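Local structure of putative TetR-family transcriptional regulator (Bordetella parapertussis 12822, 3CCY) at residues T68-L73 / I128-E133; V61-L66 / E121-A126; L74-Q79 / F98-A103; R78-G83 / F91-K96. The protein probably acts as a DNA-binding transcriptional regulator of the TetR family, possibly a repressor that recognises cis-regulatory DNA. All coordinates share one frame; numbering follows the deposited sequence. Where two conformers were deposited one is given.

Contact 1: T68-L73 / I128-E133; sequences THVDSL and IAKQRE
K130 lies against V70 and ends at the carboxylate of D71. K130 CB lies 3.8 Å from both V70 CG1 and V70 CG2. V70 CG1 is wedged between its own backbone N and carbonyl carbon (chi1 73°), and CG2 stands anti to the N, which turns the fork of the valine to the lysine. The chain of K130 then runs out almost straight. K130 CD passes 3.7 Å from V70 CG1, so the valine supports the chain beyond CB as well. K130 CE is already 3.3 Å from D71 OD1. A bend at the last torsion (chi4 -87°) brings the ammonium group in, and K130 NZ forms a salt bridge with D71 OD1 at 2.6 Å. The nitrogen uses the syn side of OD1 and is 18° out of the carboxylate plane. The other oxygen, D71 OD2, is 3.9 Å from K130 NZ, so one oxygen takes the bond. V70 is buried and also touches L127, while the charged pair lies at the more open margin. L74, one turn beyond V70, also touches K130. The two helix segments run nearly parallel, with axes 10.0 Å apart. This is side-by-side helix packing within the all-helical fold of the TetR family, between the long helix 58-81 and helix 122-145.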
# COMPACT_ATOMS: atom_id res chain seq x y z
N THR A 68 -8.38 -18.73 -4.66
CA THR A 68 -7.38 -19.57 -5.27
C THR A 68 -6.01 -18.90 -5.14
O THR A 68 -5.01 -19.57 -4.95
CB THR A 68 -7.71 -19.96 -6.73
OG1 THR A 68 -7.44 -18.86 -7.61
CG2 THR A 68 -9.17 -20.42 -6.86
N HIS A 69 -5.98 -17.58 -5.20
CA HIS A 69 -4.73 -16.87 -5.10
C HIS A 69 -4.07 -16.94 -3.71
O HIS A 69 -2.84 -17.15 -3.61
CB HIS A 69 -4.91 -15.41 -5.49
CG HIS A 69 -3.64 -14.64 -5.48
ND1 HIS A 69 -2.72 -14.73 -6.50
CD2 HIS A 69 -3.13 -13.78 -4.57
CE1 HIS A 69 -1.69 -13.95 -6.22
NE2 HIS A 69 -1.91 -13.37 -5.05
N VAL A 70 -4.84 -16.71 -2.65
CA VAL A 70 -4.29 -16.80 -1.29
C VAL A 70 -4.00 -18.27 -0.94
O VAL A 70 -2.99 -18.55 -0.30
CB VAL A 70 -5.14 -16.07 -0.20
CG1 VAL A 70 -6.42 -16.80 0.13
CG2 VAL A 70 -4.30 -15.83 1.11
N ASP A 71 -4.84 -19.20 -1.42
CA ASP A 71 -4.59 -20.63 -1.20
C ASP A 71 -3.25 -21.03 -1.83
O ASP A 71 -2.46 -21.72 -1.21
CB ASP A 71 -5.73 -21.52 -1.73
CG ASP A 71 -6.94 -21.54 -0.80
OD1 ASP A 71 -6.84 -21.03 0.33
OD2 ASP A 71 -7.99 -22.08 -1.19
N SER A 72 -2.98 -20.55 -3.03
CA SER A 72 -1.71 -20.83 -3.71
C SER A 72 -0.50 -20.27 -2.95
O SER A 72 0.52 -20.96 -2.77
CB SER A 72 -1.74 -20.27 -5.12
OG SER A 72 -0.96 -21.06 -5.99
N LEU A 73 -0.62 -19.02 -2.51
CA LEU A 73 0.44 -18.36 -1.80
C LEU A 73 0.76 -19.14 -0.49
O LEU A 73 1.93 -19.36 -0.16
CB LEU A 73 0.01 -16.93 -1.50
CG LEU A 73 1.01 -15.83 -1.22
CD1 LEU A 73 2.35 -15.99 -1.95
CD2 LEU A 73 0.35 -14.47 -1.55
N ILE A 128 -9.78 -12.95 5.11
CA ILE A 128 -8.97 -12.22 6.09
C ILE A 128 -8.22 -13.23 6.98
O ILE A 128 -7.08 -12.98 7.38
CB ILE A 128 -9.82 -11.26 6.97
CG1 ILE A 128 -10.24 -10.03 6.15
CG2 ILE A 128 -8.99 -10.74 8.18
CD1 ILE A 128 -11.38 -9.20 6.78
N ALA A 129 -8.88 -14.34 7.31
CA ALA A 129 -8.23 -15.37 8.11
C ALA A 129 -7.01 -15.97 7.39
O ALA A 129 -6.00 -16.26 8.02
CB ALA A 129 -9.21 -16.45 8.49
N LYS A 130 -7.13 -16.18 6.08
CA LYS A 130 -6.02 -16.71 5.28
C LYS A 130 -4.87 -15.72 5.16
O LYS A 130 -3.72 -16.13 5.16
CB LYS A 130 -6.51 -17.18 3.93
CG LYS A 130 -7.30 -18.49 4.05
CD LYS A 130 -7.95 -18.88 2.73
CE LYS A 130 -8.78 -20.16 2.86
NZ LYS A 130 -7.93 -21.35 2.63
N GLN A 131 -5.19 -14.43 5.06
CA GLN A 131 -4.19 -13.38 5.04
C GLN A 131 -3.44 -13.34 6.38
O GLN A 131 -2.25 -13.07 6.42
CB GLN A 131 -4.85 -12.02 4.76
CG GLN A 131 -4.95 -11.67 3.27
CD GLN A 131 -5.63 -10.33 3.03
OE1 GLN A 131 -6.55 -9.95 3.76
NE2 GLN A 131 -5.18 -9.60 2.03
N ARG A 132 -4.14 -13.60 7.47
CA ARG A 132 -3.51 -13.64 8.79
C ARG A 132 -2.53 -14.83 8.92
O ARG A 132 -1.46 -14.69 9.53
CB ARG A 132 -4.58 -13.72 9.86
CG ARG A 132 -5.17 -12.37 10.22
CD ARG A 132 -6.33 -12.58 11.16
NE ARG A 132 -7.09 -11.35 11.41
CZ ARG A 132 -8.41 -11.33 11.63
NH1 ARG A 132 -9.11 -12.46 11.58
NH2 ARG A 132 -9.02 -10.17 11.86
N GLU A 133 -2.88 -15.97 8.34
CA GLU A 133 -1.98 -17.13 8.25
C GLU A 133 -0.66 -16.78 7.58
O GLU A 133 0.40 -17.18 8.04
CB GLU A 133 -2.65 -18.28 7.48
CG GLU A 133 -3.85 -18.85 8.18
CD GLU A 133 -4.43 -20.06 7.46
OE1 GLU A 133 -3.68 -21.02 7.19
OE2 GLU A 133 -5.63 -20.06 7.15

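Contact 2: V61-L66 / E121-A126; sequences VLRDML and EDQRKA
R63 reaches out from helix 58-81 and meets Q123 near the start of helix 122-145. The packing is tight around Q123 OE1. R63 NH2 donates to Q123 OE1 at 2.9 Å, and the bond is nearly straight (172°). OE1 lies in the guanidinium plane, at its edge. Relative to the amide, the nitrogen is tilted 32° from the carbonyl plane. R63 CD also packs close, 3.1 Å from Q123 OE1. The bend of the arginine at chi3 (60°) folds the guanidinium back, so CD and NH2 both face the same oxygen. The two side chains cross at about a right angle.

The solvent side is looser. The amide nitrogen of the glutamine, Q123 NE2, makes a weak hydrogen bond to D122 OD2 at 3.5 Å, and D122 is exposed. R63 and Q123 are themselves partly exposed, and they alone carry this surface contact.

Behind R63, helix 58-81 turns its buried residues elsewhere. L62 and L66 pack on V111 of helix 87-115, and L62 also on C115. M65, a selenomethionine, touches V111 too, as well as I20 and A24 of helix 15-29. The R63–Q123 pair thus bridges helices 58-81 and 122-145 on the outside of this helical packing.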
# COMPACT_ATOMS: atom_id res chain seq x y z
N VAL A 61 -17.13 -14.32 -8.90
CA VAL A 61 -15.91 -14.16 -9.69
C VAL A 61 -14.78 -13.65 -8.81
O VAL A 61 -13.70 -14.22 -8.80
CB VAL A 61 -16.11 -13.23 -10.91
CG1 VAL A 61 -14.82 -13.09 -11.71
CG2 VAL A 61 -17.23 -13.76 -11.81
N LEU A 62 -15.05 -12.59 -8.04
CA LEU A 62 -14.06 -12.04 -7.12
C LEU A 62 -13.66 -13.02 -6.02
O LEU A 62 -12.47 -13.19 -5.75
CB LEU A 62 -14.54 -10.71 -6.51
CG LEU A 62 -13.63 -10.00 -5.49
CD1 LEU A 62 -12.28 -9.59 -6.09
CD2 LEU A 62 -14.27 -8.78 -4.88
N ARG A 63 -14.63 -13.66 -5.38
CA ARG A 63 -14.36 -14.54 -4.25
C ARG A 63 -13.47 -15.69 -4.70
O ARG A 63 -12.49 -16.01 -4.03
CB ARG A 63 -15.67 -15.05 -3.61
CG ARG A 63 -15.46 -15.97 -2.39
CD ARG A 63 -16.77 -16.59 -1.90
NE ARG A 63 -17.44 -17.42 -2.91
CZ ARG A 63 -18.64 -17.16 -3.45
NH1 ARG A 63 -19.14 -18.00 -4.35
NH2 ARG A 63 -19.34 -16.09 -3.10
N ASP A 64 -13.79 -16.27 -5.86
CA ASP A 64 -13.00 -17.36 -6.43
C ASP A 64 -11.54 -16.98 -6.74
O ASP A 64 -10.61 -17.68 -6.31
CB ASP A 64 -13.72 -17.97 -7.65
CG ASP A 64 -12.94 -19.09 -8.31
OD1 ASP A 64 -13.35 -20.26 -8.17
OD2 ASP A 64 -11.91 -18.81 -8.98
N MSE A 65 -11.32 -15.87 -7.44
CA MSE A 65 -9.92 -15.50 -7.76
C MSE A 65 -9.09 -15.13 -6.53
O MSE A 65 -7.87 -15.34 -6.52
CB MSE A 65 -9.85 -14.36 -8.79
CG MSE A 65 -9.96 -12.99 -8.19
SE MSE A 65 -9.84 -11.52 -9.45
CE MSE A 65 -11.17 -12.03 -10.73
N LEU A 66 -9.73 -14.57 -5.52
CA LEU A 66 -9.05 -14.25 -4.29
C LEU A 66 -8.73 -15.52 -3.51
O LEU A 66 -7.66 -15.65 -2.94
CB LEU A 66 -9.91 -13.30 -3.46
CG LEU A 66 -10.04 -11.88 -4.04
CD1 LEU A 66 -10.54 -10.91 -2.99
CD2 LEU A 66 -8.71 -11.40 -4.61
N GLU A 121 -19.53 -10.43 4.29
CA GLU A 121 -18.88 -10.48 5.60
C GLU A 121 -18.26 -11.82 5.94
O GLU A 121 -17.12 -11.87 6.42
CB GLU A 121 -19.83 -10.02 6.72
CG GLU A 121 -19.94 -8.50 6.84
CD GLU A 121 -18.59 -7.79 6.70
OE1 GLU A 121 -18.38 -7.12 5.66
OE2 GLU A 121 -17.74 -7.92 7.61
N ASP A 122 -18.99 -12.90 5.70
CA ASP A 122 -18.51 -14.25 6.00
C ASP A 122 -17.29 -14.65 5.16
O ASP A 122 -16.32 -15.22 5.68
CB ASP A 122 -19.65 -15.29 5.88
CG ASP A 122 -20.52 -15.07 4.63
OD1 ASP A 122 -21.38 -14.16 4.65
OD2 ASP A 122 -20.36 -15.83 3.65
N GLN A 123 -17.33 -14.35 3.86
CA GLN A 123 -16.25 -14.74 2.95
C GLN A 123 -15.08 -13.77 3.04
O GLN A 123 -13.93 -14.16 2.83
CB GLN A 123 -16.75 -14.92 1.51
CG GLN A 123 -17.54 -13.75 0.92
CD GLN A 123 -18.60 -14.19 -0.07
OE1 GLN A 123 -18.42 -14.08 -1.28
NE2 GLN A 123 -19.72 -14.70 0.44
N ARG A 124 -15.38 -12.52 3.36
CA ARG A 124 -14.35 -11.52 3.63
C ARG A 124 -13.48 -12.03 4.77
O ARG A 124 -12.26 -12.01 4.68
CB ARG A 124 -14.99 -10.20 4.03
CG ARG A 124 -14.23 -8.97 3.66
CD ARG A 124 -14.69 -7.84 4.53
NE ARG A 124 -15.04 -6.65 3.76
CZ ARG A 124 -15.71 -5.61 4.25
NH1 ARG A 124 -15.99 -4.57 3.47
NH2 ARG A 124 -16.13 -5.60 5.52
N LYS A 125 -14.13 -12.52 5.82
CA LYS A 125 -13.43 -12.93 7.03
C LYS A 125 -12.76 -14.29 6.92
O LYS A 125 -11.77 -14.54 7.60
CB LYS A 125 -14.36 -12.87 8.24
CG LYS A 125 -14.62 -11.44 8.72
CD LYS A 125 -15.65 -11.42 9.84
CE LYS A 125 -15.81 -10.01 10.42
NZ LYS A 125 -16.98 -9.97 11.33
N ALA A 126 -13.31 -15.18 6.09
CA ALA A 126 -12.60 -16.40 5.70
C ALA A 126 -11.29 -16.05 4.98
O ALA A 126 -10.26 -16.68 5.24
CB ALA A 126 -13.48 -17.27 4.83

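Contact 3: L74-Q79 / F98-A103; sequences LERCRQ and FLEIYA
R76 of helix 58-81 meets E100 of helix 87-115. The pair is modelled as a salt bridge, but the 2.4 Å between R76 NH2 and E100 OE2 is too short to trust, and R76 has a second conformer. The pairing of charges is plausible; its exact length is doubtful. As modelled, OE2 lies at the guanidinium edge, and the guanidinium and carboxylate planes are 48° apart. The R76 chain bends at chi3 and E100 CG stands anti to its backbone N; the two side chains meet at about a right angle. The other terminal guanidinium nitrogen, R76 NH1, lies 3.7 Å from I101 CG1.

Further in, C77 SG lies at the edge of the F98 ring, 4.5 Å from the F98 centroid and 82° off the ring normal. This is a sulfur-aromatic contact. C77 also has two conformers, so its close approach should be read with caution.

Other polar groups find partners away from the interface. R78 NH2 makes a salt bridge to E75 OE2 at 3.0 Å. The acceptor lies in the guanidinium plane of R78, but the donor comes in from above the carboxylate. R78 NE is hydrogen-bonded to Y137 OH. Y102 OH is hydrogen-bonded to both Y174 O and R106 NE, so the hydroxyl of buried Y102 has two partners.

The segments run more antiparallel than parallel (141°), with axes 11.7 Å apart. Helix 122-145 adds L134, which touches both C77 and F98. H69 of helix 58-81 packs on I101. Helix 87-115 also meets helix 182-195, where L99 touches L185 and A186.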
# COMPACT_ATOMS: atom_id res chain seq x y z
N LEU A 74 -0.29 -19.54 0.23
CA LEU A 74 -0.13 -20.31 1.46
C LEU A 74 0.56 -21.65 1.23
O LEU A 74 1.45 -22.00 1.99
CB LEU A 74 -1.49 -20.53 2.16
CG LEU A 74 -2.05 -19.29 2.91
CD1 LEU A 74 -3.49 -19.55 3.34
CD2 LEU A 74 -1.21 -18.90 4.15
N GLU A 75 0.19 -22.38 0.19
CA GLU A 75 0.80 -23.68 -0.06
C GLU A 75 2.26 -23.49 -0.42
O GLU A 75 3.10 -24.19 0.12
CB GLU A 75 0.09 -24.47 -1.16
CG GLU A 75 0.02 -26.01 -0.93
CD GLU A 75 0.81 -26.59 0.30
OE1 GLU A 75 2.04 -26.88 0.16
OE2 GLU A 75 0.18 -26.81 1.39
N ARG A 76 2.56 -22.51 -1.27
CA ARG A 76 3.94 -22.32 -1.69
C ARG A 76 4.84 -21.87 -0.56
O ARG A 76 5.99 -22.31 -0.50
CB ARG A 76 4.01 -21.50 -2.97
CG ARG A 76 3.33 -22.30 -4.11
CD ARG A 76 3.21 -21.57 -5.40
NE ARG A 76 4.52 -21.34 -5.99
CZ ARG A 76 4.76 -20.43 -6.93
NH1 ARG A 76 3.77 -19.69 -7.39
NH2 ARG A 76 6.00 -20.25 -7.37
N CYS A 77 4.31 -21.04 0.34
CA CYS A 77 4.99 -20.64 1.58
C CYS A 77 5.35 -21.85 2.43
O CYS A 77 6.43 -21.91 3.03
CB CYS A 77 4.09 -19.75 2.43
SG CYS A 77 4.13 -18.03 2.04
N ARG A 78 4.41 -22.76 2.58
CA ARG A 78 4.64 -23.96 3.36
C ARG A 78 5.78 -24.78 2.77
O ARG A 78 6.65 -25.24 3.53
CB ARG A 78 3.37 -24.82 3.46
CG ARG A 78 2.35 -24.22 4.39
CD ARG A 78 1.06 -25.09 4.48
NE ARG A 78 -0.04 -24.17 4.82
CZ ARG A 78 -1.11 -23.97 4.05
NH1 ARG A 78 -2.05 -23.11 4.46
NH2 ARG A 78 -1.26 -24.63 2.89
N GLN A 79 5.80 -24.97 1.45
CA GLN A 79 6.89 -25.71 0.81
C GLN A 79 8.24 -25.06 1.10
O GLN A 79 9.22 -25.74 1.33
CB GLN A 79 6.72 -25.82 -0.70
CG GLN A 79 5.45 -26.44 -1.22
CD GLN A 79 5.25 -26.14 -2.72
OE1 GLN A 79 6.12 -26.44 -3.56
NE2 GLN A 79 4.09 -25.55 -3.06
N PHE A 98 7.18 -14.16 -2.75
CA PHE A 98 6.12 -13.14 -2.86
C PHE A 98 6.34 -12.27 -4.09
O PHE A 98 5.38 -11.97 -4.83
CB PHE A 98 5.96 -12.30 -1.56
CG PHE A 98 5.48 -13.12 -0.37
CD1 PHE A 98 5.10 -14.44 -0.51
CD2 PHE A 98 5.37 -12.56 0.89
CE1 PHE A 98 4.66 -15.18 0.58
CE2 PHE A 98 4.92 -13.31 1.99
CZ PHE A 98 4.56 -14.60 1.83
N LEU A 99 7.59 -11.92 -4.36
CA LEU A 99 7.89 -11.09 -5.51
C LEU A 99 7.81 -11.84 -6.82
O LEU A 99 7.50 -11.27 -7.86
CB LEU A 99 9.23 -10.34 -5.34
CG LEU A 99 9.18 -9.28 -4.23
CD1 LEU A 99 10.51 -8.58 -4.15
CD2 LEU A 99 8.06 -8.23 -4.44
N GLU A 100 8.07 -13.15 -6.77
CA GLU A 100 7.88 -13.99 -7.93
C GLU A 100 6.38 -14.02 -8.34
O GLU A 100 6.04 -13.90 -9.54
CB GLU A 100 8.42 -15.40 -7.65
CG GLU A 100 8.16 -16.42 -8.75
CD GLU A 100 7.93 -17.83 -8.21
OE1 GLU A 100 8.70 -18.32 -7.33
OE2 GLU A 100 6.97 -18.46 -8.67
N ILE A 101 5.51 -14.19 -7.35
CA ILE A 101 4.07 -14.20 -7.54
C ILE A 101 3.54 -12.86 -8.12
O ILE A 101 2.66 -12.85 -8.99
CB ILE A 101 3.38 -14.74 -6.28
CG1 ILE A 101 3.77 -16.23 -6.13
CG2 ILE A 101 1.86 -14.56 -6.35
CD1 ILE A 101 3.24 -16.92 -4.88
N TYR A 102 4.15 -11.74 -7.72
CA TYR A 102 3.97 -10.44 -8.41
C TYR A 102 4.40 -10.42 -9.91
O TYR A 102 3.65 -9.99 -10.80
CB TYR A 102 4.70 -9.37 -7.63
CG TYR A 102 4.55 -7.99 -8.22
CD1 TYR A 102 3.40 -7.21 -7.97
CD2 TYR A 102 5.57 -7.44 -9.01
CE1 TYR A 102 3.25 -5.94 -8.50
CE2 TYR A 102 5.44 -6.16 -9.54
CZ TYR A 102 4.28 -5.42 -9.28
OH TYR A 102 4.15 -4.18 -9.82
N ALA A 103 5.62 -10.87 -10.17
CA ALA A 103 6.12 -11.01 -11.52
C ALA A 103 5.21 -11.88 -12.42
O ALA A 103 5.07 -11.62 -13.62
CB ALA A 103 7.55 -11.61 -11.49

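Contact 4: R78-G83 / F91-K96; sequences RQVLYG and FLQIVK
V80 O is gripped by two donors as helix 58-81 ends. The amide of G83 donates to it, with G83 N 3.0 Å from V80 O. A water also donates to V80 O, at 2.7 Å. The same water is modelled as accepting from Q93 NE2 and may join the helix end to helix 87-115, although the modelled length of that second bond is too short to be reliable.

The rest of the contact is apolar. V80 CG1 stands anti to its backbone N (chi1 170°), which directs this methyl to helix 87-115. V80 CG1 touches Q93 CB at 3.7 Å and I94 CG1 at 3.9 Å. Q93 therefore plays two parts: its CB packs on the valine, and its extended chain carries the amide toward the water. L81 starts out away from helix 87-115, yet L81 CD2 reaches I94 CD1 at 3.9 Å. I94 is buried and is covered further by V138 and A141 of helix 122-145. L81 touches Y137 of that same helix.

The segments are close in sequence, and a short connection leads from helix 58-81 into helix 87-115. The arrangement is a helical hairpin near its turn, packed through V80, L81 and I94, with a water probably linking the two helices.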
# COMPACT_ATOMS: atom_id res chain seq x y z
N ARG A 78 4.41 -22.76 2.58
CA ARG A 78 4.64 -23.96 3.36
C ARG A 78 5.78 -24.78 2.77
O ARG A 78 6.65 -25.24 3.53
CB ARG A 78 3.37 -24.82 3.46
CG ARG A 78 2.35 -24.22 4.39
CD ARG A 78 1.06 -25.09 4.48
NE ARG A 78 -0.04 -24.17 4.82
CZ ARG A 78 -1.11 -23.97 4.05
NH1 ARG A 78 -2.05 -23.11 4.46
NH2 ARG A 78 -1.26 -24.63 2.89
N GLN A 79 5.80 -24.97 1.45
CA GLN A 79 6.89 -25.71 0.81
C GLN A 79 8.24 -25.06 1.10
O GLN A 79 9.22 -25.74 1.33
CB GLN A 79 6.72 -25.82 -0.70
CG GLN A 79 5.45 -26.44 -1.22
CD GLN A 79 5.25 -26.14 -2.72
OE1 GLN A 79 6.12 -26.44 -3.56
NE2 GLN A 79 4.09 -25.55 -3.06
N VAL A 80 8.29 -23.73 1.06
CA VAL A 80 9.49 -23.00 1.44
C VAL A 80 9.85 -23.26 2.91
O VAL A 80 11.00 -23.59 3.22
CB VAL A 80 9.35 -21.49 1.15
CG1 VAL A 80 10.49 -20.70 1.77
CG2 VAL A 80 9.35 -21.22 -0.36
N LEU A 81 8.86 -23.12 3.79
CA LEU A 81 9.08 -23.32 5.21
C LEU A 81 9.62 -24.71 5.45
O LEU A 81 10.64 -24.83 6.11
CB LEU A 81 7.81 -23.08 6.06
CG LEU A 81 7.41 -21.63 6.29
CD1 LEU A 81 6.23 -21.61 7.25
CD2 LEU A 81 8.57 -20.81 6.84
N TYR A 82 8.99 -25.72 4.87
CA TYR A 82 9.42 -27.11 5.06
C TYR A 82 10.71 -27.50 4.31
O TYR A 82 11.14 -28.64 4.41
CB TYR A 82 8.30 -28.12 4.73
CG TYR A 82 7.04 -27.90 5.51
CD1 TYR A 82 7.06 -27.20 6.70
CD2 TYR A 82 5.81 -28.42 5.07
CE1 TYR A 82 5.92 -26.97 7.43
CE2 TYR A 82 4.64 -28.21 5.81
CZ TYR A 82 4.72 -27.48 6.99
OH TYR A 82 3.60 -27.22 7.77
N GLY A 83 11.30 -26.55 3.57
CA GLY A 83 12.51 -26.83 2.79
C GLY A 83 13.81 -26.60 3.53
O GLY A 83 14.42 -27.55 4.03
N PHE A 91 13.76 -17.12 5.23
CA PHE A 91 13.19 -15.78 5.18
C PHE A 91 13.38 -15.18 3.79
O PHE A 91 12.42 -14.69 3.19
CB PHE A 91 13.74 -14.83 6.26
CG PHE A 91 13.16 -13.43 6.20
CD1 PHE A 91 11.81 -13.19 6.47
CD2 PHE A 91 13.96 -12.34 5.86
CE1 PHE A 91 11.28 -11.89 6.38
CE2 PHE A 91 13.45 -11.05 5.76
CZ PHE A 91 12.09 -10.81 6.02
N LEU A 92 14.62 -15.22 3.28
CA LEU A 92 14.92 -14.67 1.94
C LEU A 92 14.10 -15.42 0.86
O LEU A 92 13.60 -14.80 -0.06
CB LEU A 92 16.44 -14.78 1.63
CG LEU A 92 16.84 -14.41 0.20
CD1 LEU A 92 16.44 -12.98 -0.14
CD2 LEU A 92 18.34 -14.68 -0.12
N GLN A 93 13.97 -16.74 0.99
CA GLN A 93 13.15 -17.52 0.05
C GLN A 93 11.66 -17.13 0.08
O GLN A 93 10.99 -17.08 -0.97
CB GLN A 93 13.36 -19.03 0.24
CG GLN A 93 14.69 -19.54 -0.33
CD GLN A 93 14.96 -21.02 -0.03
OE1 GLN A 93 15.82 -21.65 -0.67
NE2 GLN A 93 14.22 -21.58 0.93
N ILE A 94 11.13 -16.84 1.26
CA ILE A 94 9.77 -16.34 1.35
C ILE A 94 9.62 -15.00 0.63
O ILE A 94 8.66 -14.80 -0.11
CB ILE A 94 9.32 -16.15 2.85
CG1 ILE A 94 9.14 -17.50 3.53
CG2 ILE A 94 8.07 -15.21 2.94
CD1 ILE A 94 9.03 -17.38 5.07
N VAL A 95 10.55 -14.08 0.82
CA VAL A 95 10.40 -12.78 0.15
C VAL A 95 10.50 -12.95 -1.41
O VAL A 95 9.77 -12.32 -2.15
CB VAL A 95 11.46 -11.76 0.65
CG1 VAL A 95 11.30 -10.38 -0.08
CG2 VAL A 95 11.34 -11.61 2.18
N LYS A 96 11.42 -13.80 -1.85
CA LYS A 96 11.61 -14.07 -3.29
C LYS A 96 10.33 -14.69 -3.85
O LYS A 96 9.92 -14.36 -4.95
CB LYS A 96 12.74 -15.06 -3.49
CG LYS A 96 14.13 -14.46 -3.41
CD LYS A 96 15.21 -15.51 -3.79
CE LYS A 96 16.56 -14.74 -3.74
NZ LYS A 96 17.67 -15.53 -4.20
O HOH W 1 13.30 -23.70 1.72

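How the contacts relate
All four contacts use helix 58-81. Contacts 1 and 2 join it to helix 122-145; contacts 3 and 4 join it to helix 87-115. Contact 3 is the buried one, contacts 1 and 4 are partly buried, and contact 2 lies at the surface. The chemistry follows this order only in part. The surface contact is mainly polar, contact 1 mixes a valine with a charged pair, contact 3 has a charged pair at the partly exposed side and a buried sulfur-aromatic contact, and contact 4 is apolar with a water. Contacts 1 and 3 touch through L73, which packs on F98. Contacts 2 and 4 are the farthest apart of the four, with centres about 26 Å apart.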